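Local coordinates for protein L-lysine 6-monooxygenase involved in desferrioxamine biosynthesis (Erwinia amylovora CFBP1430, PDB 5O8R) that probably catalyses the NADPH-dependent N6-hydroxylation of L-lysine with an FAD cofactor, in the biosynthesis of the siderophore desferrioxamine, at residues S194-G199 / R331-L336; W164-S169 / L336-G341; I225-R230 / H302-D307. All coordinates share one frame; numbering follows the deposited sequence.

Interaction 1: S194-G199 / R331-L336; sequences SITVLG and RRTEGL. With NAP (NADP nicotinamide-adenine-dinucleotide phosphate), chain D.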
loop_
_atom_site.group_PDB
_atom_site.type_symbol
_atom_site.label_atom_id
_atom_site.label_comp_id
_atom_site.label_asym_id
_atom_site.label_seq_id
_atom_site.Cartn_x
_atom_site.Cartn_y
_atom_site.Cartn_z
ATOM N N SER A 194 -31.557 13.475 11.962
ATOM C CA SER A 194 -30.573 12.786 12.760
ATOM C C SER A 194 -30.670 11.240 12.541
ATOM O O SER A 194 -31.742 10.681 12.543
ATOM C CB SER A 194 -30.799 13.168 14.220
ATOM O OG SER A 194 -31.525 12.165 14.900
ATOM N N ILE A 195 -29.546 10.564 12.342
ATOM C CA ILE A 195 -29.521 9.112 12.128
ATOM C C ILE A 195 -28.486 8.527 13.036
ATOM O O ILE A 195 -27.481 9.124 13.271
ATOM C CB ILE A 195 -29.085 8.763 10.704
ATOM C CG1 ILE A 195 -29.912 9.543 9.685
ATOM C CG2 ILE A 195 -29.224 7.270 10.482
ATOM C CD1 ILE A 195 -29.467 9.382 8.247
ATOM N N THR A 196 -28.703 7.330 13.504
ATOM C CA THR A 196 -27.783 6.714 14.430
ATOM C C THR A 196 -27.609 5.321 13.967
ATOM O O THR A 196 -28.536 4.731 13.499
ATOM C CB THR A 196 -28.421 6.701 15.809
ATOM O OG1 THR A 196 -28.526 8.047 16.235
ATOM C CG2 THR A 196 -27.629 5.910 16.796
ATOM N N VAL A 197 -26.427 4.777 14.132
ATOM C CA VAL A 197 -26.104 3.482 13.580
ATOM C C VAL A 197 -25.627 2.697 14.719
ATOM O O VAL A 197 -24.684 3.107 15.363
ATOM C CB VAL A 197 -25.047 3.592 12.491
ATOM C CG1 VAL A 197 -24.587 2.233 12.060
ATOM C CG2 VAL A 197 -25.655 4.276 11.290
ATOM N N LEU A 198 -26.315 1.598 15.002
ATOM C CA LEU A 198 -26.125 0.882 16.243
ATOM C C LEU A 198 -25.531 -0.478 15.951
ATOM O O LEU A 198 -26.102 -1.247 15.202
ATOM C CB LEU A 198 -27.440 0.777 16.959
ATOM C CG LEU A 198 -27.135 0.286 18.373
ATOM C CD1 LEU A 198 -27.689 1.195 19.438
ATOM C CD2 LEU A 198 -27.687 -1.101 18.553
ATOM N N GLY A 199 -24.368 -0.758 16.526
ATOM C CA GLY A 199 -23.556 -1.951 16.180
ATOM C C GLY A 199 -22.283 -1.549 15.445
ATOM O O GLY A 199 -22.304 -0.533 14.756
ATOM N N ARG A 331 -29.272 8.902 24.681
ATOM C CA ARG A 331 -29.024 9.703 23.494
ATOM C C ARG A 331 -30.288 9.613 22.720
ATOM O O ARG A 331 -31.108 8.741 23.007
ATOM C CB ARG A 331 -27.938 9.062 22.602
ATOM C CG ARG A 331 -26.590 8.745 23.236
ATOM C CD ARG A 331 -25.798 9.991 23.590
ATOM N NE ARG A 331 -25.624 10.942 22.488
ATOM C CZ ARG A 331 -25.141 12.173 22.655
ATOM N NH1 ARG A 331 -24.787 12.611 23.881
ATOM N NH2 ARG A 331 -25.000 12.977 21.600
ATOM N N ARG A 332 -30.422 10.451 21.702
ATOM C CA ARG A 332 -31.653 10.542 20.957
ATOM C C ARG A 332 -31.363 10.481 19.490
ATOM O O ARG A 332 -30.224 10.455 19.142
ATOM C CB ARG A 332 -32.414 11.771 21.433
ATOM C CG ARG A 332 -32.859 11.515 22.895
ATOM C CD ARG A 332 -33.402 12.661 23.695
ATOM N NE ARG A 332 -34.535 13.226 23.014
ATOM C CZ ARG A 332 -35.231 14.242 23.480
ATOM N NH1 ARG A 332 -34.909 14.805 24.648
ATOM N NH2 ARG A 332 -36.259 14.691 22.769
ATOM N N THR A 333 -32.376 10.319 18.648
ATOM C CA THR A 333 -32.186 10.117 17.198
ATOM C C THR A 333 -33.554 9.880 16.539
ATOM O O THR A 333 -34.386 9.175 17.092
ATOM C CB THR A 333 -31.265 8.889 16.860
ATOM O OG1 THR A 333 -30.862 8.863 15.455
ATOM C CG2 THR A 333 -31.953 7.557 17.288
ATOM N N GLU A 334 -33.761 10.452 15.359
ATOM C CA GLU A 334 -34.962 10.221 14.617
ATOM C C GLU A 334 -34.778 8.897 13.925
ATOM O O GLU A 334 -35.438 7.928 14.261
ATOM C CB GLU A 334 -35.231 11.369 13.641
ATOM C CG GLU A 334 -35.470 12.691 14.367
ATOM C CD GLU A 334 -35.992 13.796 13.466
ATOM O OE1 GLU A 334 -35.970 13.588 12.221
ATOM O OE2 GLU A 334 -36.413 14.867 14.018
ATOM N N GLY A 335 -33.849 8.847 12.982
ATOM C CA GLY A 335 -33.493 7.599 12.283
ATOM C C GLY A 335 -32.671 6.653 13.134
ATOM O O GLY A 335 -31.959 7.052 14.045
ATOM N N LEU A 336 -32.788 5.385 12.833
ATOM C CA LEU A 336 -32.111 4.363 13.606
ATOM C C LEU A 336 -31.840 3.121 12.735
ATOM O O LEU A 336 -32.766 2.483 12.293
ATOM C CB LEU A 336 -32.920 3.987 14.821
ATOM C CG LEU A 336 -32.297 2.808 15.510
ATOM C CD1 LEU A 336 -30.887 3.128 15.955
ATOM C CD2 LEU A 336 -33.105 2.474 16.734
HETATM P PA NAP D . -21.946 -8.330 13.621
HETATM O O1A NAP D . -22.595 -9.597 14.222
HETATM O O2A NAP D . -20.430 -8.079 13.722
HETATM O O5B NAP D . -22.695 -6.979 14.085
HETATM C C5B NAP D . -23.111 -6.914 15.440
HETATM C C4B NAP D . -22.692 -5.613 16.067
HETATM O O4B NAP D . -23.872 -5.280 16.763
HETATM C C3B NAP D . -21.501 -5.762 17.041
HETATM O O3B NAP D . -20.586 -4.619 17.093
HETATM C C2B NAP D . -22.286 -6.052 18.316
HETATM O O2B NAP D . -21.542 -5.845 19.538
HETATM C C1B NAP D . -23.481 -5.123 18.105
HETATM N N9A NAP D . -24.601 -5.331 19.059
HETATM C C8A NAP D . -25.370 -6.426 19.332
HETATM N N7A NAP D . -26.259 -6.128 20.342
HETATM C C5A NAP D . -26.038 -4.849 20.679
HETATM C C6A NAP D . -26.573 -3.896 21.641
HETATM N N6A NAP D . -27.558 -4.323 22.406
HETATM N N1A NAP D . -26.067 -2.637 21.725
HETATM C C2A NAP D . -25.069 -2.200 20.908
HETATM N N3A NAP D . -24.499 -3.012 19.977
HETATM C C4A NAP D . -24.946 -4.317 19.843
HETATM O O3 NAP D . -22.426 -8.486 12.084
HETATM P PN NAP D . -22.639 -7.430 10.886
HETATM O O1N NAP D . -23.985 -7.775 10.324
HETATM O O2N NAP D . -22.348 -5.951 11.332
HETATM O O5D NAP D . -21.596 -8.059 9.795
HETATM C C5D NAP D . -20.523 -8.975 10.122
HETATM C C4D NAP D . -20.985 -10.444 10.176
HETATM O O4D NAP D . -21.329 -10.745 8.836
HETATM C C3D NAP D . -19.907 -11.444 10.671
HETATM O O3D NAP D . -20.318 -12.432 11.658
HETATM C C2D NAP D . -19.403 -12.106 9.406
HETATM O O2D NAP D . -19.520 -13.539 9.441
HETATM C C1D NAP D . -20.255 -11.495 8.269
HETATM N N1N NAP D . -19.551 -10.664 7.266
HETATM C C2N NAP D . -20.276 -9.751 6.552
HETATM C C3N NAP D . -19.640 -8.997 5.555
HETATM C C7N NAP D . -20.347 -7.970 4.740
HETATM O O7N NAP D . -20.026 -7.852 3.540
HETATM N N7N NAP D . -21.255 -7.230 5.385
HETATM C C4N NAP D . -18.281 -9.178 5.294
HETATM C C5N NAP D . -17.564 -10.112 6.035
HETATM C C6N NAP D . -18.224 -10.854 7.007
HETATM P P2B NAP D . -20.460 -6.928 20.065
HETATM O O1X NAP D . -20.359 -6.650 21.568
HETATM O O2X NAP D . -19.189 -6.665 19.263
HETATM O O3X NAP D . -21.077 -8.264 19.699
HETATM O O HOH W 1 -28.210 8.571 18.902
#
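Strand 194-198 runs beside residues 331-336, where the chain leaves one strand, 331-333, turns at Glu-334 and enters the next. The short axes of 194-198 and 331-333 approach to 6.8 Å at 117°, so the incoming strand passes across 194-198, whereas beyond the turn Gly-335 and Leu-336 follow it in parallel. Gly-335 N donates to Ser-194 O at 2.8 Å, and a weak bond returns from Thr-196 N to Gly-335 O. Ser-194 OG reaches over to the turn and accepts from Glu-334 N at 2.9 Å with an N-H...O angle of 159°; the carboxylate of Glu-334 is held instead by Arg-193 N. In the middle the two threonine side chains meet obliquely, with Thr-196 OG1 2.6 Å from Thr-333 OG1. With its OG1 anti to the backbone N (chi1 -168°), Thr-333 points this hydroxyl back to its own turn, donating to Gly-335 O in the carbonyl plane. A water bridges Thr-196 OG1 and Arg-332 O. Further along, Leu-336 CD1 packs against Leu-198 CB at 4.3 Å, while Leu-198 CD2 touches the NADP adenine at C2A. The contact thus joins the three-stranded antiparallel sheet to the parallel Rossmann-type sheet, and hydroxyls satisfy the polar backbone of the turn between them: Ser-194 OG takes the amide of Glu-334, and Thr-333 OG1 serves the carbonyl of Gly-335.

Interaction 2: W164-S169 / L336-G341; sequences WSPACS and LVMATG. With NAP (NADP nicotinamide-adenine-dinucleotide phosphate), chain D.
Gly-341 O is gripped by two donors, Trp-164 N at 3.0 Å and, from outside the two segments, His-178 NE2. Gly-341 lies just beyond strand 336-338 of the parallel sheet of the Rossmann-type NADP domain; residues 339-341 extend from the strand's C-terminal end, where such folds bind their dinucleotide. A second bond runs from Thr-340 OG1 to Trp-164 O at 2.6 Å, so that Trp-164 is clasped by both its backbone N and its O. The hydroxyl of Thr-340 sits between its backbone N and carbonyl carbon (chi1 47°), a position that turns it to the loop while CG2 is directed at the adenosine, 3.9 Å from NADP O4B.

The indole crosses the Thr-340 side chain at about a right angle, with CZ3 3.8 Å from Thr-340 CB, and presents an edge to N7A of the adenine. Pro-166 lies between strand and nucleotide: its CD rests 3.6 Å from Met-338 SD, and its CG comes 3.7 Å from NADP N6A. Met-338, bent at chi2 and chi3, brings its sulfur obliquely against Pro-166 CD and its CE towards Ser-169 CB. Phe-176 packs against Met-338 and Ser-169 from outside the two segments. Gly-341, with no side chain, brings its CA within 3.5 Å of the pyrophosphate oxygen O1N of NADP. The loop closes on itself at Pro-166 O, which accepts from both Ser-169 N and Ser-169 OG, the hydroxyl lying in the carbonyl plane at 2.8 Å.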
loop_
_atom_site.group_PDB
_atom_site.type_symbol
_atom_site.label_atom_id
_atom_site.label_comp_id
_atom_site.label_asym_id
_atom_site.label_seq_id
_atom_site.Cartn_x
_atom_site.Cartn_y
_atom_site.Cartn_z
ATOM N N TRP A 164 -31.345 -9.923 12.863
ATOM C CA TRP A 164 -31.563 -9.875 14.310
ATOM C C TRP A 164 -31.347 -8.486 14.926
ATOM O O TRP A 164 -30.459 -7.734 14.485
ATOM C CB TRP A 164 -30.627 -10.856 14.945
ATOM C CG TRP A 164 -30.712 -10.974 16.422
ATOM C CD1 TRP A 164 -31.408 -11.904 17.123
ATOM C CD2 TRP A 164 -30.016 -10.176 17.391
ATOM N NE1 TRP A 164 -31.217 -11.725 18.464
ATOM C CE2 TRP A 164 -30.360 -10.678 18.662
ATOM C CE3 TRP A 164 -29.136 -9.082 17.306
ATOM C CZ2 TRP A 164 -29.879 -10.122 19.848
ATOM C CZ3 TRP A 164 -28.641 -8.536 18.482
ATOM C CH2 TRP A 164 -29.020 -9.058 19.743
ATOM N N SER A 165 -32.176 -8.180 15.946
ATOM C CA SER A 165 -32.163 -6.909 16.700
ATOM C C SER A 165 -32.226 -7.232 18.158
ATOM O O SER A 165 -32.714 -8.271 18.505
ATOM C CB SER A 165 -33.380 -6.052 16.383
ATOM O OG SER A 165 -33.651 -6.034 14.992
ATOM N N PRO A 166 -31.758 -6.336 19.037
ATOM C CA PRO A 166 -31.811 -6.704 20.470
ATOM C C PRO A 166 -33.224 -6.825 20.909
ATOM O O PRO A 166 -34.061 -6.090 20.403
ATOM C CB PRO A 166 -31.174 -5.514 21.183
ATOM C CG PRO A 166 -30.455 -4.757 20.118
ATOM C CD PRO A 166 -31.149 -5.016 18.817
ATOM N N ALA A 167 -33.469 -7.738 21.839
ATOM C CA ALA A 167 -34.815 -8.047 22.341
ATOM C C ALA A 167 -35.620 -6.792 22.616
ATOM O O ALA A 167 -36.727 -6.587 22.079
ATOM C CB ALA A 167 -34.695 -8.859 23.624
ATOM N N CYS A 168 -35.001 -5.912 23.397
ATOM C CA CYS A 168 -35.618 -4.670 23.800
ATOM C C CYS A 168 -36.187 -3.800 22.632
ATOM O O CYS A 168 -36.858 -2.820 22.882
ATOM C CB CYS A 168 -34.612 -3.877 24.627
ATOM S SG CYS A 168 -33.536 -2.882 23.597
ATOM N N SER A 169 -35.972 -4.172 21.375
ATOM C CA SER A 169 -36.416 -3.378 20.244
ATOM C C SER A 169 -37.670 -3.866 19.504
ATOM O O SER A 169 -38.220 -3.129 18.650
ATOM C CB SER A 169 -35.231 -3.183 19.268
ATOM O OG SER A 169 -34.960 -4.317 18.468
ATOM N N LEU A 336 -32.788 5.385 12.833
ATOM C CA LEU A 336 -32.111 4.363 13.606
ATOM C C LEU A 336 -31.840 3.121 12.735
ATOM O O LEU A 336 -32.766 2.483 12.293
ATOM C CB LEU A 336 -32.920 3.987 14.821
ATOM C CG LEU A 336 -32.297 2.808 15.510
ATOM C CD1 LEU A 336 -30.887 3.128 15.955
ATOM C CD2 LEU A 336 -33.105 2.474 16.734
ATOM N N VAL A 337 -30.566 2.808 12.484
ATOM C CA VAL A 337 -30.169 1.695 11.659
ATOM C C VAL A 337 -29.587 0.733 12.626
ATOM O O VAL A 337 -28.619 1.056 13.313
ATOM C CB VAL A 337 -29.133 2.083 10.618
ATOM C CG1 VAL A 337 -28.628 0.866 9.890
ATOM C CG2 VAL A 337 -29.747 3.054 9.611
ATOM N N MET A 338 -30.213 -0.437 12.707
ATOM C CA MET A 338 -29.880 -1.409 13.702
ATOM C C MET A 338 -28.996 -2.470 13.024
ATOM O O MET A 338 -29.477 -3.350 12.340
ATOM C CB MET A 338 -31.150 -1.980 14.233
ATOM C CG MET A 338 -30.884 -2.849 15.436
ATOM S SD MET A 338 -30.883 -1.903 16.951
ATOM C CE MET A 338 -32.511 -1.170 16.862
ATOM N N ALA A 339 -27.685 -2.359 13.217
ATOM C CA ALA A 339 -26.684 -3.069 12.415
ATOM C C ALA A 339 -26.117 -4.123 13.321
ATOM O O ALA A 339 -24.897 -4.220 13.535
ATOM C CB ALA A 339 -25.606 -2.090 11.928
ATOM N N THR A 340 -27.031 -4.927 13.841
ATOM C CA THR A 340 -26.755 -5.824 14.976
ATOM C C THR A 340 -26.643 -7.266 14.573
ATOM O O THR A 340 -26.504 -8.136 15.436
ATOM C CB THR A 340 -27.846 -5.699 16.054
ATOM O OG1 THR A 340 -29.151 -5.747 15.449
ATOM C CG2 THR A 340 -27.697 -4.383 16.737
ATOM N N GLY A 341 -26.702 -7.523 13.269
ATOM C CA GLY A 341 -26.347 -8.823 12.755
ATOM C C GLY A 341 -27.457 -9.808 12.435
ATOM O O GLY A 341 -28.552 -9.419 11.987
HETATM P PA NAP D . -21.946 -8.330 13.621
HETATM O O1A NAP D . -22.595 -9.597 14.222
HETATM O O2A NAP D . -20.430 -8.079 13.722
HETATM O O5B NAP D . -22.695 -6.979 14.085
HETATM C C5B NAP D . -23.111 -6.914 15.440
HETATM C C4B NAP D . -22.692 -5.613 16.067
HETATM O O4B NAP D . -23.872 -5.280 16.763
HETATM C C3B NAP D . -21.501 -5.762 17.041
HETATM O O3B NAP D . -20.586 -4.619 17.093
HETATM C C2B NAP D . -22.286 -6.052 18.316
HETATM O O2B NAP D . -21.542 -5.845 19.538
HETATM C C1B NAP D . -23.481 -5.123 18.105
HETATM N N9A NAP D . -24.601 -5.331 19.059
HETATM C C8A NAP D . -25.370 -6.426 19.332
HETATM N N7A NAP D . -26.259 -6.128 20.342
HETATM C C5A NAP D . -26.038 -4.849 20.679
HETATM C C6A NAP D . -26.573 -3.896 21.641
HETATM N N6A NAP D . -27.558 -4.323 22.406
HETATM N N1A NAP D . -26.067 -2.637 21.725
HETATM C C2A NAP D . -25.069 -2.200 20.908
HETATM N N3A NAP D . -24.499 -3.012 19.977
HETATM C C4A NAP D . -24.946 -4.317 19.843
HETATM O O3 NAP D . -22.426 -8.486 12.084
HETATM P PN NAP D . -22.639 -7.430 10.886
HETATM O O1N NAP D . -23.985 -7.775 10.324
HETATM O O2N NAP D . -22.348 -5.951 11.332
HETATM O O5D NAP D . -21.596 -8.059 9.795
HETATM C C5D NAP D . -20.523 -8.975 10.122
HETATM C C4D NAP D . -20.985 -10.444 10.176
HETATM O O4D NAP D . -21.329 -10.745 8.836
HETATM C C3D NAP D . -19.907 -11.444 10.671
HETATM O O3D NAP D . -20.318 -12.432 11.658
HETATM C C2D NAP D . -19.403 -12.106 9.406
HETATM O O2D NAP D . -19.520 -13.539 9.441
HETATM C C1D NAP D . -20.255 -11.495 8.269
HETATM N N1N NAP D . -19.551 -10.664 7.266
HETATM C C2N NAP D . -20.276 -9.751 6.552
HETATM C C3N NAP D . -19.640 -8.997 5.555
HETATM C C7N NAP D . -20.347 -7.970 4.740
HETATM O O7N NAP D . -20.026 -7.852 3.540
HETATM N N7N NAP D . -21.255 -7.230 5.385
HETATM C C4N NAP D . -18.281 -9.178 5.294
HETATM C C5N NAP D . -17.564 -10.112 6.035
HETATM C C6N NAP D . -18.224 -10.854 7.007
HETATM P P2B NAP D . -20.460 -6.928 20.065
HETATM O O1X NAP D . -20.359 -6.650 21.568
HETATM O O2X NAP D . -19.189 -6.665 19.263
HETATM O O3X NAP D . -21.077 -8.264 19.699
#

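Interaction 3: I225-R230 / H302-D307; sequences ITRAPR and HSELTD. With NAP (NADP nicotinamide-adenine-dinucleotide phosphate), chain D.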
loop_
_atom_site.group_PDB
_atom_site.type_symbol
_atom_site.label_atom_id
_atom_site.label_comp_id
_atom_site.label_asym_id
_atom_site.label_seq_id
_atom_site.Cartn_x
_atom_site.Cartn_y
_atom_site.Cartn_z
ATOM N N ILE A 225 -22.995 4.190 17.560
ATOM C CA ILE A 225 -22.892 3.708 18.945
ATOM C C ILE A 225 -22.779 2.223 18.880
ATOM O O ILE A 225 -23.559 1.616 18.149
ATOM C CB ILE A 225 -24.200 3.977 19.734
ATOM C CG1 ILE A 225 -24.329 5.441 20.090
ATOM C CG2 ILE A 225 -24.312 3.119 20.999
ATOM C CD1 ILE A 225 -25.763 5.873 20.213
ATOM N N THR A 226 -21.928 1.643 19.718
ATOM C CA THR A 226 -21.796 0.190 19.798
ATOM C C THR A 226 -21.435 -0.350 21.194
ATOM O O THR A 226 -20.901 0.351 22.023
ATOM C CB THR A 226 -20.758 -0.287 18.807
ATOM O OG1 THR A 226 -20.510 -1.674 19.011
ATOM C CG2 THR A 226 -19.477 0.485 18.995
ATOM N N ARG A 227 -21.738 -1.620 21.414
ATOM C CA ARG A 227 -21.467 -2.322 22.677
ATOM C C ARG A 227 -19.971 -2.620 22.760
ATOM O O ARG A 227 -19.402 -2.670 23.851
ATOM C CB ARG A 227 -22.270 -3.666 22.731
ATOM C CG ARG A 227 -22.503 -4.278 24.119
ATOM C CD ARG A 227 -22.444 -5.815 24.143
ATOM N NE ARG A 227 -23.741 -6.472 23.877
ATOM C CZ ARG A 227 -24.063 -7.241 22.820
ATOM N NH1 ARG A 227 -23.198 -7.496 21.852
ATOM N NH2 ARG A 227 -25.288 -7.764 22.716
ATOM N N ALA A 228 -19.363 -2.830 21.583
ATOM C CA ALA A 228 -17.989 -3.258 21.453
ATOM C C ALA A 228 -17.110 -2.223 22.068
ATOM O O ALA A 228 -17.493 -1.065 22.149
ATOM C CB ALA A 228 -17.604 -3.412 19.990
ATOM N N PRO A 229 -15.920 -2.633 22.504
ATOM C CA PRO A 229 -14.968 -1.724 23.153
ATOM C C PRO A 229 -14.305 -0.697 22.236
ATOM O O PRO A 229 -14.007 0.434 22.663
ATOM C CB PRO A 229 -13.929 -2.673 23.742
ATOM C CG PRO A 229 -14.099 -3.965 22.993
ATOM C CD PRO A 229 -15.544 -4.048 22.678
ATOM N N ARG A 230 -14.094 -1.084 20.994
ATOM C CA ARG A 230 -13.344 -0.290 20.062
ATOM C C ARG A 230 -14.011 -0.533 18.743
ATOM O O ARG A 230 -14.716 -1.536 18.566
ATOM C CB ARG A 230 -11.855 -0.761 20.024
ATOM C CG ARG A 230 -11.017 -0.385 21.252
ATOM C CD ARG A 230 -9.764 -1.221 21.571
ATOM N NE ARG A 230 -10.102 -2.630 21.766
ATOM C CZ ARG A 230 -9.748 -3.628 20.950
ATOM N NH1 ARG A 230 -8.957 -3.417 19.906
ATOM N NH2 ARG A 230 -10.166 -4.871 21.195
ATOM N N HIS A 302 -18.232 0.861 23.964
ATOM C CA HIS A 302 -18.580 0.141 25.232
ATOM C C HIS A 302 -20.039 0.221 25.701
ATOM O O HIS A 302 -20.279 0.067 26.890
ATOM C CB HIS A 302 -17.715 0.588 26.430
ATOM C CG HIS A 302 -16.258 0.307 26.286
ATOM N ND1 HIS A 302 -15.349 1.284 25.926
ATOM C CD2 HIS A 302 -15.548 -0.835 26.466
ATOM C CE1 HIS A 302 -14.134 0.763 25.921
ATOM N NE2 HIS A 302 -14.229 -0.523 26.225
ATOM N N SER A 303 -20.998 0.461 24.807
ATOM C CA SER A 303 -22.387 0.810 25.198
ATOM C C SER A 303 -23.479 -0.177 24.708
ATOM O O SER A 303 -23.850 -0.219 23.514
ATOM C CB SER A 303 -22.754 2.223 24.736
ATOM O OG SER A 303 -21.728 3.141 25.003
ATOM N N GLU A 304 -24.007 -0.940 25.667
ATOM C CA GLU A 304 -25.119 -1.848 25.443
ATOM C C GLU A 304 -26.391 -1.048 25.392
ATOM O O GLU A 304 -26.597 -0.166 26.226
ATOM C CB GLU A 304 -25.207 -2.883 26.575
ATOM C CG GLU A 304 -26.336 -3.897 26.388
ATOM C CD GLU A 304 -25.970 -5.296 26.816
ATOM O OE1 GLU A 304 -26.139 -5.601 28.008
ATOM O OE2 GLU A 304 -25.523 -6.083 25.961
ATOM N N LEU A 305 -27.229 -1.358 24.407
ATOM C CA LEU A 305 -28.554 -0.754 24.267
ATOM C C LEU A 305 -29.486 -1.611 25.066
ATOM O O LEU A 305 -29.817 -2.708 24.637
ATOM C CB LEU A 305 -28.994 -0.722 22.803
ATOM C CG LEU A 305 -30.379 -0.137 22.525
ATOM C CD1 LEU A 305 -30.300 1.370 22.530
ATOM C CD2 LEU A 305 -30.950 -0.589 21.187
ATOM N N THR A 306 -29.876 -1.105 26.237
ATOM C CA THR A 306 -30.707 -1.818 27.234
ATOM C C THR A 306 -32.240 -1.584 27.101
ATOM O O THR A 306 -33.013 -2.532 27.236
ATOM C CB THR A 306 -30.302 -1.375 28.639
ATOM O OG1 THR A 306 -30.403 0.057 28.731
ATOM C CG2 THR A 306 -28.884 -1.778 28.908
ATOM N N ASP A 307 -32.656 -0.340 26.845
ATOM C CA ASP A 307 -34.057 -0.002 26.575
ATOM C C ASP A 307 -34.186 1.036 25.435
ATOM O O ASP A 307 -33.241 1.708 25.093
ATOM C CB ASP A 307 -34.723 0.491 27.864
ATOM C CG ASP A 307 -35.990 -0.299 28.207
ATOM O OD1 ASP A 307 -35.934 -1.064 29.192
ATOM O OD2 ASP A 307 -37.017 -0.182 27.482
HETATM P PA NAP D . -21.946 -8.330 13.621
HETATM O O1A NAP D . -22.595 -9.597 14.222
HETATM O O2A NAP D . -20.430 -8.079 13.722
HETATM O O5B NAP D . -22.695 -6.979 14.085
HETATM C C5B NAP D . -23.111 -6.914 15.440
HETATM C C4B NAP D . -22.692 -5.613 16.067
HETATM O O4B NAP D . -23.872 -5.280 16.763
HETATM C C3B NAP D . -21.501 -5.762 17.041
HETATM O O3B NAP D . -20.586 -4.619 17.093
HETATM C C2B NAP D . -22.286 -6.052 18.316
HETATM O O2B NAP D . -21.542 -5.845 19.538
HETATM C C1B NAP D . -23.481 -5.123 18.105
HETATM N N9A NAP D . -24.601 -5.331 19.059
HETATM C C8A NAP D . -25.370 -6.426 19.332
HETATM N N7A NAP D . -26.259 -6.128 20.342
HETATM C C5A NAP D . -26.038 -4.849 20.679
HETATM C C6A NAP D . -26.573 -3.896 21.641
HETATM N N6A NAP D . -27.558 -4.323 22.406
HETATM N N1A NAP D . -26.067 -2.637 21.725
HETATM C C2A NAP D . -25.069 -2.200 20.908
HETATM N N3A NAP D . -24.499 -3.012 19.977
HETATM C C4A NAP D . -24.946 -4.317 19.843
HETATM O O3 NAP D . -22.426 -8.486 12.084
HETATM P PN NAP D . -22.639 -7.430 10.886
HETATM O O1N NAP D . -23.985 -7.775 10.324
HETATM O O2N NAP D . -22.348 -5.951 11.332
HETATM O O5D NAP D . -21.596 -8.059 9.795
HETATM C C5D NAP D . -20.523 -8.975 10.122
HETATM C C4D NAP D . -20.985 -10.444 10.176
HETATM O O4D NAP D . -21.329 -10.745 8.836
HETATM C C3D NAP D . -19.907 -11.444 10.671
HETATM O O3D NAP D . -20.318 -12.432 11.658
HETATM C C2D NAP D . -19.403 -12.106 9.406
HETATM O O2D NAP D . -19.520 -13.539 9.441
HETATM C C1D NAP D . -20.255 -11.495 8.269
HETATM N N1N NAP D . -19.551 -10.664 7.266
HETATM C C2N NAP D . -20.276 -9.751 6.552
HETATM C C3N NAP D . -19.640 -8.997 5.555
HETATM C C7N NAP D . -20.347 -7.970 4.740
HETATM O O7N NAP D . -20.026 -7.852 3.540
HETATM N N7N NAP D . -21.255 -7.230 5.385
HETATM C C4N NAP D . -18.281 -9.178 5.294
HETATM C C5N NAP D . -17.564 -10.112 6.035
HETATM C C6N NAP D . -18.224 -10.854 7.007
HETATM P P2B NAP D . -20.460 -6.928 20.065
HETATM O O1X NAP D . -20.359 -6.650 21.568
HETATM O O2X NAP D . -19.189 -6.665 19.263
HETATM O O3X NAP D . -21.077 -8.264 19.699
#
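The side chains of Arg-227 and Glu-304 lie side by side and point the same way, with guanidinium and carboxylate planes 82° apart. They flank the adenosine end of NADP, beyond strand 221-225 of the Rossmann-type domain. Arg-227 NE meets Glu-304 OE2 at 2.8 Å in a nearly straight salt bridge, in the guanidinium plane but on the carboxylate's anti side, somewhat out of its plane. The chain of Arg-227 is bent at chi2 and chi3, which lays one guanidinium face over the adenine near C5A and N7A and lets NH1 donate to phosphate oxygen O1X at 3.0 Å. One side chain thus reads both base and the 2'-phosphate that distinguishes NADP from NAD, and Glu-304 probably steadies it.

Leu-305 N donates to adenine N1A, so the strand binds the base through its backbone. Thr-226 OG1 accepts from Ala-228 N in an ST turn and bonds to Ser-200. The turning chain is tied to the strand start and the residue before it by Ser-303 N to Thr-226 O and His-302 N to Ala-228 O. Pro-229 sits over one face of the His-302 imidazole, its CA 3.6 Å from the ring centroid in a CH-pi contact 21° off the normal.

All three contacts touch the adenosine half of NADP, interaction 1 only at the end of its strand. Interactions 1 and 2 are buried and share strand 335-338 through Leu-336; Leu-198 joins them, its backbone probably bonded to Val-337 and Ala-339 and its side chain packed on Met-338 and Thr-340. Interaction 3 is partly buried, and probable backbone bonds between Ile-225 and both Val-197 and Gly-199 tie it to the same parallel sheet. Chemistry changes with place: hydroxyls and backbone at a strand turn in interaction 1, backbone clasps with proline and sulfur packing in interaction 2, and charge matched to the phosphate in interaction 3. Interactions 1 and 3 reach the second subunit.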